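Probable ubiquitin-conjugating enzyme E2 7 (Caenorhabditis elegans, PDB 1PZV) probably accepts activated ubiquitin from an E1 enzyme as a cysteine thioester and passes it on to other proteins. Local coordinates at residues Ser74-His78 with Pro79-Lys83; His113-Glu116 with Thr117-Ser121; Leu120-Ile123 with Ser124-Asp128. All blocks are in the same frame, centred on the assembly; numbering follows the deposited sequence.

In the fold
In chain order the four-stranded antiparallel meander ends with strand 69-72, and interaction 1 then closes a tight turn in the loop that follows, next to the predicted thioester cysteine, Cys88. Further on, interaction 2 opens helix 115-127 and interaction 3 carries it to its C-terminal end. These two share Leu120 and Ser121, so they overlap along one helix, with centres about 10 Å apart. Interactions 1 and 2 lie in series, their centres about 19 Å apart and without touching. The tie across the fold is between interactions 1 and 3, where Met125 packs against His78, Asn80 and Ile81, joining the loop near the predicted active site to the helix end.

Interaction 1. Residues Ser74-His78 with Pro79-Lys83; sequences SEIWH and PNIDK
His78 and Ile81 close a type I beta turn, the first and last of its four residues joined by a hydrogen bond from Ile81 N to His78 O of 3.1 Å. This turn contains the His-Pro-Asn sequence of the ubiquitin-conjugating (E2) fold. The bond is straight at the hydrogen (164°), yet the donor sits well above the carbonyl plane. The His78 side chain can be followed outward from there. Its CB meets Ile81 CG1 at 3.4 Å. With CG anti to the backbone N (chi1 -165°), the ring swings to the side of its own carbonyl, over the start of the turn. Pro79 CD lies over one face of the imidazole in a CH-pi contact, 3.5 Å from the centroid and displaced toward the rim near CG and ND1. ND1 itself is hydrogen-bonded to Tyr48 OH, which fixes the ring's rotation from outside the turn. Farther along the ring, CD2 comes within 3.1 Å of Asn80 N, which approaches obliquely, while Asn80 CB reaches the ring edge in its plane. At the tip, His78 NE2 is nearest Asn80 OD1, at 3.6 Å. The amide of Asn80 is turned 49° from the imidazole and its ND2 bonds to Asn130 O. Backbone hydrogen bonding to Cys88, the predicted thioester residue, places this asparagine beside the active site. Behind the turn, Ile76 and Ile81 cross at about a right angle, and Met125 of helix 115-127 packs on Ile81. The methyl-to-methyl contact in this crossing is Ile76 CG2 to Ile81 CG2, at 3.8 Å.

Interaction 2. Residues His113-Glu116 with Thr117-Ser121; sequences HTVE and TILLS
Leu119 N donates to Val115 O over 2.8 Å, the shortest of the backbone hydrogen bonds that start helix 115-127; Ile118 N to Thr114 O precedes it and Leu120 N to Glu116 O follows. Alongside these, the amide of Thr114 donates to Thr117 OG1 over 3.2 Å in an almost perfectly straight line (174°). The return bond, from Thr117 N to Thr114 OG1, is longer at 3.3 Å and weak. Both hydroxyls are set by their first torsions: Thr114 OG1 stands between its backbone N and carbonyl carbon (chi1 68°), facing the first helical turn, whereas Thr117 OG1 lies beside its own backbone N (chi1 -55°), turned back to the N-cap residue. One turn on, Ser121 OG donates to Ile118 O.

The methyl branch of Thr117 diverges from the hydroxyl and rests over one face of the His113 ring. CG2 stands 3.9 Å from the ring centroid, nearer the rim at ND1 than the middle, so the contact is an offset CH-pi one. A valine here would probably leave the Thr114 amide without its acceptor and undo one half of the exchange. Farther along, Val115 and Leu119 run side by side, CG1 to CG at 4.1 Å, on the face turned to helix 5-17, where Val115 meets Gln11 and Leu119 meets Met15. Glu116 and Leu120 pair likewise on an exposed face, Glu116 CG to Leu120 CD1 at 4.0 Å. Reciprocal side-chain-to-backbone bonding between the N-cap residue and the third residue after it is the signature of a capping box.

Interaction 3. Residues Leu120-Ile123 with Ser124-Asp128; sequences LSVI and SMLTD
Carbonyls of Leu120-Ile123 accept from amides of Ser124-Thr127 in the i to i+4 bonds of the last turns of helix 115-127, with Met125 N to Ser121 O at 3.0 Å. This is the C-terminal end of the helix that follows the active-site loop in the E2 core. The bond from Ser124 N to Leu120 O is weak, and Asp128 is the first residue to leave helical geometry.

On the buried face, Val122 and Met125 run alongside each other in the same direction. Met125 leaves the helix with CG anti to its backbone N, then bends at its last torsion (chi3 76°), which brings the CE methyl back to 4.0 Å from Val122 CG1. The same methionine packs on Val87 of the loop near the predicted thioester cysteine, while Leu126 CG lies against the Val122 carbonyl oxygen.

On the more exposed face, Thr127 turns OG1 beside its backbone N (chi1 -47°), back over the preceding turn, and Ile123 CG2 lies alongside at 3.6 Å from that hydroxyl. The Ile123 carbonyl oxygen is gripped twice: Thr127 N donates at 2.9 Å, and Thr127 OG1 donates from above the carbonyl plane, 2.6 Å from Ile123 O.

Interaction 1. Residues Ser74-His78 with Pro79-Lys83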
ATOM      1  N   SER A  74       1.028  11.043  -1.794  1.00 70.68           N
ATOM      2  CA  SER A  74       2.225  11.197  -0.985  1.00 69.17           C
ATOM      3  C   SER A  74       3.362  10.513  -1.700  1.00 69.40           C
ATOM      4  O   SER A  74       3.438   9.294  -1.766  1.00 68.74           O
ATOM      5  CB  SER A  74       2.034  10.649   0.424  1.00 66.88           C
ATOM      6  OG  SER A  74       1.788  11.689   1.358  1.00 66.02           O
ATOM      7  N   GLU A  75       4.271  11.327  -2.225  1.00 70.37           N
ATOM      8  CA  GLU A  75       5.469  10.901  -2.933  1.00 70.40           C
ATOM      9  C   GLU A  75       6.109   9.684  -2.281  1.00 69.18           C
ATOM     10  O   GLU A  75       6.306   9.657  -1.067  1.00 69.49           O
ATOM     11  CB  GLU A  75       6.474  12.056  -2.907  1.00 73.50           C
ATOM     12  CG  GLU A  75       6.641  12.818  -4.201  1.00 77.46           C
ATOM     13  CD  GLU A  75       7.548  12.083  -5.155  1.00 80.32           C
ATOM     14  OE1 GLU A  75       7.072  11.127  -5.793  1.00 80.23           O
ATOM     15  OE2 GLU A  75       8.733  12.458  -5.264  1.00 82.09           O
ATOM     16  N   ILE A  76       6.436   8.683  -3.085  1.00 68.02           N
ATOM     17  CA  ILE A  76       7.115   7.500  -2.572  1.00 65.55           C
ATOM     18  C   ILE A  76       7.958   6.936  -3.709  1.00 65.62           C
ATOM     19  O   ILE A  76       7.525   6.943  -4.864  1.00 66.04           O
ATOM     20  CB  ILE A  76       6.120   6.433  -2.067  1.00 63.40           C
ATOM     21  CG1 ILE A  76       6.891   5.315  -1.364  1.00 60.46           C
ATOM     22  CG2 ILE A  76       5.289   5.892  -3.227  1.00 60.83           C
ATOM     23  CD1 ILE A  76       6.026   4.449  -0.485  1.00 56.39           C
ATOM     24  N   TRP A  77       9.165   6.474  -3.393  1.00 65.25           N
ATOM     25  CA  TRP A  77      10.054   5.926  -4.415  1.00 65.41           C
ATOM     26  C   TRP A  77      10.226   4.435  -4.203  1.00 65.14           C
ATOM     27  O   TRP A  77      11.038   3.994  -3.389  1.00 62.65           O
ATOM     28  CB  TRP A  77      11.422   6.626  -4.379  1.00 65.85           C
ATOM     29  CG  TRP A  77      12.273   6.346  -5.595  1.00 66.10           C
ATOM     30  CD1 TRP A  77      13.456   5.661  -5.627  1.00 66.81           C
ATOM     31  CD2 TRP A  77      11.973   6.684  -6.959  1.00 65.84           C
ATOM     32  NE1 TRP A  77      13.903   5.537  -6.921  1.00 66.02           N
ATOM     33  CE2 TRP A  77      13.010   6.150  -7.761  1.00 66.19           C
ATOM     34  CE3 TRP A  77      10.919   7.370  -7.584  1.00 66.82           C
ATOM     35  CZ2 TRP A  77      13.032   6.294  -9.155  1.00 65.86           C
ATOM     36  CZ3 TRP A  77      10.941   7.513  -8.976  1.00 66.66           C
ATOM     37  CH2 TRP A  77      11.989   6.968  -9.743  1.00 67.04           C
ATOM     38  N   HIS A  78       9.446   3.658  -4.947  1.00 67.36           N
ATOM     39  CA  HIS A  78       9.492   2.204  -4.820  1.00 68.23           C
ATOM     40  C   HIS A  78       9.320   1.453  -6.149  1.00 67.96           C
ATOM     41  O   HIS A  78       8.531   1.847  -7.023  1.00 68.69           O
ATOM     42  CB  HIS A  78       8.414   1.731  -3.831  1.00 66.21           C
ATOM     43  CG  HIS A  78       8.600   0.322  -3.368  1.00 66.13           C
ATOM     44  ND1 HIS A  78       9.456  -0.016  -2.338  1.00 67.44           N
ATOM     45  CD2 HIS A  78       8.059  -0.841  -3.797  1.00 65.73           C
ATOM     46  CE1 HIS A  78       9.429  -1.321  -2.154  1.00 66.12           C
ATOM     47  NE2 HIS A  78       8.587  -1.849  -3.028  1.00 66.11           N
ATOM     48  N   PRO A  79      10.071   0.358  -6.313  1.00 66.73           N
ATOM     49  CA  PRO A  79      10.032  -0.482  -7.511  1.00 67.07           C
ATOM     50  C   PRO A  79       8.619  -0.953  -7.864  1.00 67.55           C
ATOM     51  O   PRO A  79       8.275  -1.066  -9.046  1.00 68.59           O
ATOM     52  CB  PRO A  79      10.938  -1.650  -7.135  1.00 65.76           C
ATOM     53  CG  PRO A  79      11.983  -0.979  -6.283  1.00 66.69           C
ATOM     54  CD  PRO A  79      11.164  -0.053  -5.412  1.00 65.94           C
ATOM     55  N   ASN A  80       7.802  -1.222  -6.843  1.00 67.29           N
ATOM     56  CA  ASN A  80       6.448  -1.715  -7.070  1.00 66.19           C
ATOM     57  C   ASN A  80       5.323  -0.707  -6.962  1.00 67.17           C
ATOM     58  O   ASN A  80       4.154  -1.067  -6.873  1.00 66.84           O
ATOM     59  CB  ASN A  80       6.188  -2.898  -6.158  1.00 64.45           C
ATOM     60  CG  ASN A  80       7.179  -4.016  -6.391  1.00 65.26           C
ATOM     61  OD1 ASN A  80       7.986  -4.335  -5.511  1.00 64.84           O
ATOM     62  ND2 ASN A  80       7.143  -4.611  -7.594  1.00 62.39           N
ATOM     63  N   ILE A  81       5.685   0.565  -6.966  1.00 68.79           N
ATOM     64  CA  ILE A  81       4.703   1.632  -6.944  1.00 69.94           C
ATOM     65  C   ILE A  81       5.066   2.390  -8.219  1.00 71.67           C
ATOM     66  O   ILE A  81       6.199   2.855  -8.352  1.00 70.91           O
ATOM     67  CB  ILE A  81       4.895   2.580  -5.755  1.00 69.79           C
ATOM     68  CG1 ILE A  81       5.112   1.788  -4.469  1.00 69.89           C
ATOM     69  CG2 ILE A  81       3.678   3.482  -5.624  1.00 69.10           C
ATOM     70  CD1 ILE A  81       3.907   1.012  -4.014  1.00 72.53           C
ATOM     71  N   ASP A  82       4.139   2.494  -9.166  1.00 72.93           N
ATOM     72  CA  ASP A  82       4.466   3.214 -10.387  1.00 74.46           C
ATOM     73  C   ASP A  82       4.604   4.712 -10.119  1.00 75.19           C
ATOM     74  O   ASP A  82       4.481   5.172  -8.981  1.00 74.71           O
ATOM     75  CB  ASP A  82       3.425   2.956 -11.499  1.00 73.93           C
ATOM     76  CG  ASP A  82       2.047   3.505 -11.172  1.00 74.60           C
ATOM     77  OD1 ASP A  82       1.953   4.567 -10.522  1.00 73.84           O
ATOM     78  OD2 ASP A  82       1.049   2.881 -11.589  1.00 75.11           O
ATOM     79  N   LYS A  83       4.873   5.459 -11.182  1.00 76.46           N
ATOM     80  CA  LYS A  83       5.048   6.906 -11.120  1.00 77.21           C
ATOM     81  C   LYS A  83       3.746   7.639 -10.801  1.00 75.73           C
ATOM     82  O   LYS A  83       3.729   8.858 -10.640  1.00 74.52           O
ATOM     83  CB  LYS A  83       5.623   7.400 -12.457  1.00 80.41           C
ATOM     84  CG  LYS A  83       5.508   6.375 -13.613  1.00 83.33           C
ATOM     85  CD  LYS A  83       4.051   5.982 -13.905  1.00 84.19           C
ATOM     86  CE  LYS A  83       3.949   4.954 -15.030  1.00 85.46           C
ATOM     87  NZ  LYS A  83       2.528   4.620 -15.372  1.00 84.98           N
TER

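Interaction 2. Residues His113-Glu116 with Thr117-Ser121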
ATOM      1  N   HIS A 113      -9.577 -13.336   1.310  1.00 54.62           N
ATOM      2  CA  HIS A 113      -8.631 -12.312   1.765  1.00 54.23           C
ATOM      3  C   HIS A 113      -9.334 -11.082   2.351  1.00 52.18           C
ATOM      4  O   HIS A 113     -10.485 -10.785   2.017  1.00 51.97           O
ATOM      5  CB  HIS A 113      -7.692 -11.870   0.627  1.00 52.38           C
ATOM      6  CG  HIS A 113      -6.637 -12.877   0.276  1.00 51.48           C
ATOM      7  ND1 HIS A 113      -6.092 -13.739   1.204  1.00 51.04           N
ATOM      8  CD2 HIS A 113      -5.990 -13.123  -0.891  1.00 49.73           C
ATOM      9  CE1 HIS A 113      -5.157 -14.473   0.624  1.00 51.64           C
ATOM     10  NE2 HIS A 113      -5.075 -14.119  -0.646  1.00 51.95           N
ATOM     11  N   THR A 114      -8.627 -10.370   3.226  1.00 51.02           N
ATOM     12  CA  THR A 114      -9.173  -9.176   3.865  1.00 48.58           C
ATOM     13  C   THR A 114      -8.243  -7.968   3.713  1.00 49.58           C
ATOM     14  O   THR A 114      -7.099  -8.087   3.238  1.00 46.90           O
ATOM     15  CB  THR A 114      -9.404  -9.404   5.372  1.00 46.86           C
ATOM     16  OG1 THR A 114      -8.143  -9.544   6.034  1.00 43.57           O
ATOM     17  CG2 THR A 114     -10.231 -10.652   5.599  1.00 42.14           C
ATOM     18  N   VAL A 115      -8.756  -6.805   4.112  1.00 48.17           N
ATOM     19  CA  VAL A 115      -7.991  -5.574   4.041  1.00 47.14           C
ATOM     20  C   VAL A 115      -6.709  -5.845   4.807  1.00 48.04           C
ATOM     21  O   VAL A 115      -5.624  -5.390   4.428  1.00 46.77           O
ATOM     22  CB  VAL A 115      -8.765  -4.407   4.693  1.00 44.73           C
ATOM     23  CG1 VAL A 115      -7.927  -3.145   4.671  1.00 43.11           C
ATOM     24  CG2 VAL A 115     -10.076  -4.181   3.954  1.00 43.07           C
ATOM     25  N   GLU A 116      -6.858  -6.611   5.883  1.00 48.66           N
ATOM     26  CA  GLU A 116      -5.738  -6.981   6.721  1.00 50.00           C
ATOM     27  C   GLU A 116      -4.672  -7.684   5.891  1.00 48.73           C
ATOM     28  O   GLU A 116      -3.492  -7.371   6.003  1.00 49.31           O
ATOM     29  CB  GLU A 116      -6.205  -7.900   7.848  1.00 52.12           C
ATOM     30  CG  GLU A 116      -5.065  -8.414   8.732  1.00 54.97           C
ATOM     31  CD  GLU A 116      -5.530  -9.383   9.808  1.00 58.66           C
ATOM     32  OE1 GLU A 116      -4.661  -9.864  10.572  1.00 59.67           O
ATOM     33  OE2 GLU A 116      -6.754  -9.665   9.891  1.00 60.03           O
ATOM     34  N   THR A 117      -5.096  -8.634   5.064  1.00 47.63           N
ATOM     35  CA  THR A 117      -4.181  -9.378   4.205  1.00 47.60           C
ATOM     36  C   THR A 117      -3.416  -8.412   3.290  1.00 46.54           C
ATOM     37  O   THR A 117      -2.191  -8.482   3.162  1.00 46.86           O
ATOM     38  CB  THR A 117      -4.952 -10.406   3.322  1.00 49.87           C
ATOM     39  OG1 THR A 117      -5.739 -11.270   4.155  1.00 49.15           O
ATOM     40  CG2 THR A 117      -3.971 -11.262   2.514  1.00 47.84           C
ATOM     41  N   ILE A 118      -4.153  -7.514   2.653  1.00 46.23           N
ATOM     42  CA  ILE A 118      -3.567  -6.519   1.776  1.00 45.80           C
ATOM     43  C   ILE A 118      -2.546  -5.707   2.557  1.00 46.46           C
ATOM     44  O   ILE A 118      -1.375  -5.637   2.170  1.00 47.73           O
ATOM     45  CB  ILE A 118      -4.644  -5.546   1.231  1.00 46.35           C
ATOM     46  CG1 ILE A 118      -5.585  -6.297   0.299  1.00 47.72           C
ATOM     47  CG2 ILE A 118      -3.996  -4.386   0.485  1.00 42.91           C
ATOM     48  CD1 ILE A 118      -6.802  -5.508  -0.096  1.00 50.69           C
ATOM     49  N   LEU A 119      -2.983  -5.098   3.657  1.00 45.32           N
ATOM     50  CA  LEU A 119      -2.077  -4.277   4.441  1.00 45.81           C
ATOM     51  C   LEU A 119      -0.817  -5.032   4.861  1.00 47.07           C
ATOM     52  O   LEU A 119       0.288  -4.468   4.876  1.00 47.43           O
ATOM     53  CB  LEU A 119      -2.795  -3.693   5.659  1.00 44.65           C
ATOM     54  CG  LEU A 119      -3.906  -2.685   5.326  1.00 44.49           C
ATOM     55  CD1 LEU A 119      -4.363  -1.989   6.603  1.00 40.81           C
ATOM     56  CD2 LEU A 119      -3.399  -1.669   4.332  1.00 42.94           C
ATOM     57  N   LEU A 120      -0.972  -6.309   5.180  1.00 45.93           N
ATOM     58  CA  LEU A 120       0.172  -7.108   5.577  1.00 47.73           C
ATOM     59  C   LEU A 120       1.114  -7.301   4.406  1.00 49.49           C
ATOM     60  O   LEU A 120       2.326  -7.125   4.544  1.00 50.42           O
ATOM     61  CB  LEU A 120      -0.274  -8.473   6.110  1.00 47.93           C
ATOM     62  CG  LEU A 120      -0.842  -8.457   7.532  1.00 47.42           C
ATOM     63  CD1 LEU A 120      -1.385  -9.819   7.908  1.00 44.61           C
ATOM     64  CD2 LEU A 120       0.258  -8.019   8.490  1.00 46.75           C
ATOM     65  N   SER A 121       0.574  -7.665   3.247  1.00 50.73           N
ATOM     66  CA  SER A 121       1.443  -7.868   2.095  1.00 51.55           C
ATOM     67  C   SER A 121       2.103  -6.539   1.697  1.00 49.96           C
ATOM     68  O   SER A 121       3.108  -6.525   0.984  1.00 49.91           O
ATOM     69  CB  SER A 121       0.669  -8.489   0.917  1.00 52.27           C
ATOM     70  OG  SER A 121      -0.160  -7.546   0.276  1.00 55.38           O
TER

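Interaction 3. Residues Leu120-Ile123 with Ser124-Asp128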
ATOM      1  N   LEU A 120      -0.972  -6.309   5.180  1.00 45.93           N
ATOM      2  CA  LEU A 120       0.172  -7.108   5.577  1.00 47.73           C
ATOM      3  C   LEU A 120       1.114  -7.301   4.406  1.00 49.49           C
ATOM      4  O   LEU A 120       2.326  -7.125   4.544  1.00 50.42           O
ATOM      5  CB  LEU A 120      -0.274  -8.473   6.110  1.00 47.93           C
ATOM      6  CG  LEU A 120      -0.842  -8.457   7.532  1.00 47.42           C
ATOM      7  CD1 LEU A 120      -1.385  -9.819   7.908  1.00 44.61           C
ATOM      8  CD2 LEU A 120       0.258  -8.019   8.490  1.00 46.75           C
ATOM      9  N   SER A 121       0.574  -7.665   3.247  1.00 50.73           N
ATOM     10  CA  SER A 121       1.443  -7.868   2.095  1.00 51.55           C
ATOM     11  C   SER A 121       2.103  -6.539   1.697  1.00 49.96           C
ATOM     12  O   SER A 121       3.108  -6.525   0.984  1.00 49.91           O
ATOM     13  CB  SER A 121       0.669  -8.489   0.917  1.00 52.27           C
ATOM     14  OG  SER A 121      -0.160  -7.546   0.276  1.00 55.38           O
ATOM     15  N   VAL A 122       1.549  -5.425   2.176  1.00 47.70           N
ATOM     16  CA  VAL A 122       2.131  -4.112   1.885  1.00 45.96           C
ATOM     17  C   VAL A 122       3.383  -3.855   2.741  1.00 44.33           C
ATOM     18  O   VAL A 122       4.341  -3.218   2.288  1.00 42.40           O
ATOM     19  CB  VAL A 122       1.116  -2.987   2.105  1.00 44.75           C
ATOM     20  CG1 VAL A 122       1.796  -1.625   1.954  1.00 42.53           C
ATOM     21  CG2 VAL A 122      -0.012  -3.139   1.121  1.00 41.69           C
ATOM     22  N   ILE A 123       3.379  -4.340   3.974  1.00 42.05           N
ATOM     23  CA  ILE A 123       4.564  -4.180   4.785  1.00 45.13           C
ATOM     24  C   ILE A 123       5.672  -4.961   4.066  1.00 47.78           C
ATOM     25  O   ILE A 123       6.828  -4.530   4.025  1.00 49.73           O
ATOM     26  CB  ILE A 123       4.380  -4.762   6.196  1.00 45.14           C
ATOM     27  CG1 ILE A 123       3.450  -3.862   7.008  1.00 45.07           C
ATOM     28  CG2 ILE A 123       5.744  -4.906   6.892  1.00 42.52           C
ATOM     29  CD1 ILE A 123       3.208  -4.364   8.409  1.00 44.98           C
ATOM     30  N   SER A 124       5.309  -6.111   3.501  1.00 47.60           N
ATOM     31  CA  SER A 124       6.256  -6.935   2.770  1.00 49.45           C
ATOM     32  C   SER A 124       6.817  -6.170   1.574  1.00 51.52           C
ATOM     33  O   SER A 124       8.022  -6.135   1.363  1.00 50.85           O
ATOM     34  CB  SER A 124       5.578  -8.206   2.258  1.00 51.57           C
ATOM     35  OG  SER A 124       5.328  -9.131   3.292  1.00 54.28           O
ATOM     36  N   MET A 125       5.939  -5.570   0.783  1.00 53.72           N
ATOM     37  CA  MET A 125       6.387  -4.816  -0.371  1.00 57.52           C
ATOM     38  C   MET A 125       7.442  -3.771  -0.012  1.00 58.92           C
ATOM     39  O   MET A 125       8.454  -3.631  -0.712  1.00 57.77           O
ATOM     40  CB  MET A 125       5.215  -4.114  -1.038  1.00 61.21           C
ATOM     41  CG  MET A 125       5.668  -3.065  -2.028  1.00 65.39           C
ATOM     42  SD  MET A 125       4.302  -2.262  -2.811  1.00 74.95           S
ATOM     43  CE  MET A 125       3.748  -1.168  -1.466  1.00 71.40           C
ATOM     44  N   LEU A 126       7.197  -3.025   1.063  1.00 58.54           N
ATOM     45  CA  LEU A 126       8.137  -1.998   1.490  1.00 59.06           C
ATOM     46  C   LEU A 126       9.421  -2.618   2.073  1.00 61.44           C
ATOM     47  O   LEU A 126      10.523  -2.103   1.878  1.00 62.05           O
ATOM     48  CB  LEU A 126       7.471  -1.090   2.522  1.00 54.41           C
ATOM     49  CG  LEU A 126       6.200  -0.356   2.076  1.00 53.01           C
ATOM     50  CD1 LEU A 126       5.578   0.337   3.276  1.00 49.71           C
ATOM     51  CD2 LEU A 126       6.507   0.650   0.972  1.00 50.07           C
ATOM     52  N   THR A 127       9.274  -3.735   2.773  1.00 63.30           N
ATOM     53  CA  THR A 127      10.410  -4.409   3.388  1.00 66.02           C
ATOM     54  C   THR A 127      11.224  -5.241   2.394  1.00 68.99           C
ATOM     55  O   THR A 127      12.449  -5.370   2.525  1.00 69.16           O
ATOM     56  CB  THR A 127       9.943  -5.360   4.509  1.00 64.14           C
ATOM     57  OG1 THR A 127       9.006  -4.677   5.345  1.00 62.16           O
ATOM     58  CG2 THR A 127      11.130  -5.832   5.343  1.00 61.13           C
ATOM     59  N   ASP A 128      10.539  -5.802   1.403  1.00 72.06           N
ATOM     60  CA  ASP A 128      11.189  -6.660   0.416  1.00 74.08           C
ATOM     61  C   ASP A 128      10.529  -6.547  -0.957  1.00 72.89           C
ATOM     62  O   ASP A 128       9.663  -7.346  -1.307  1.00 70.44           O
ATOM     63  CB  ASP A 128      11.113  -8.104   0.898  1.00 77.37           C
ATOM     64  CG  ASP A 128      12.248  -8.938   0.389  1.00 82.42           C
ATOM     65  OD1 ASP A 128      12.413  -9.036  -0.856  1.00 85.12           O
ATOM     66  OD2 ASP A 128      12.976  -9.488   1.246  1.00 84.55           O
TER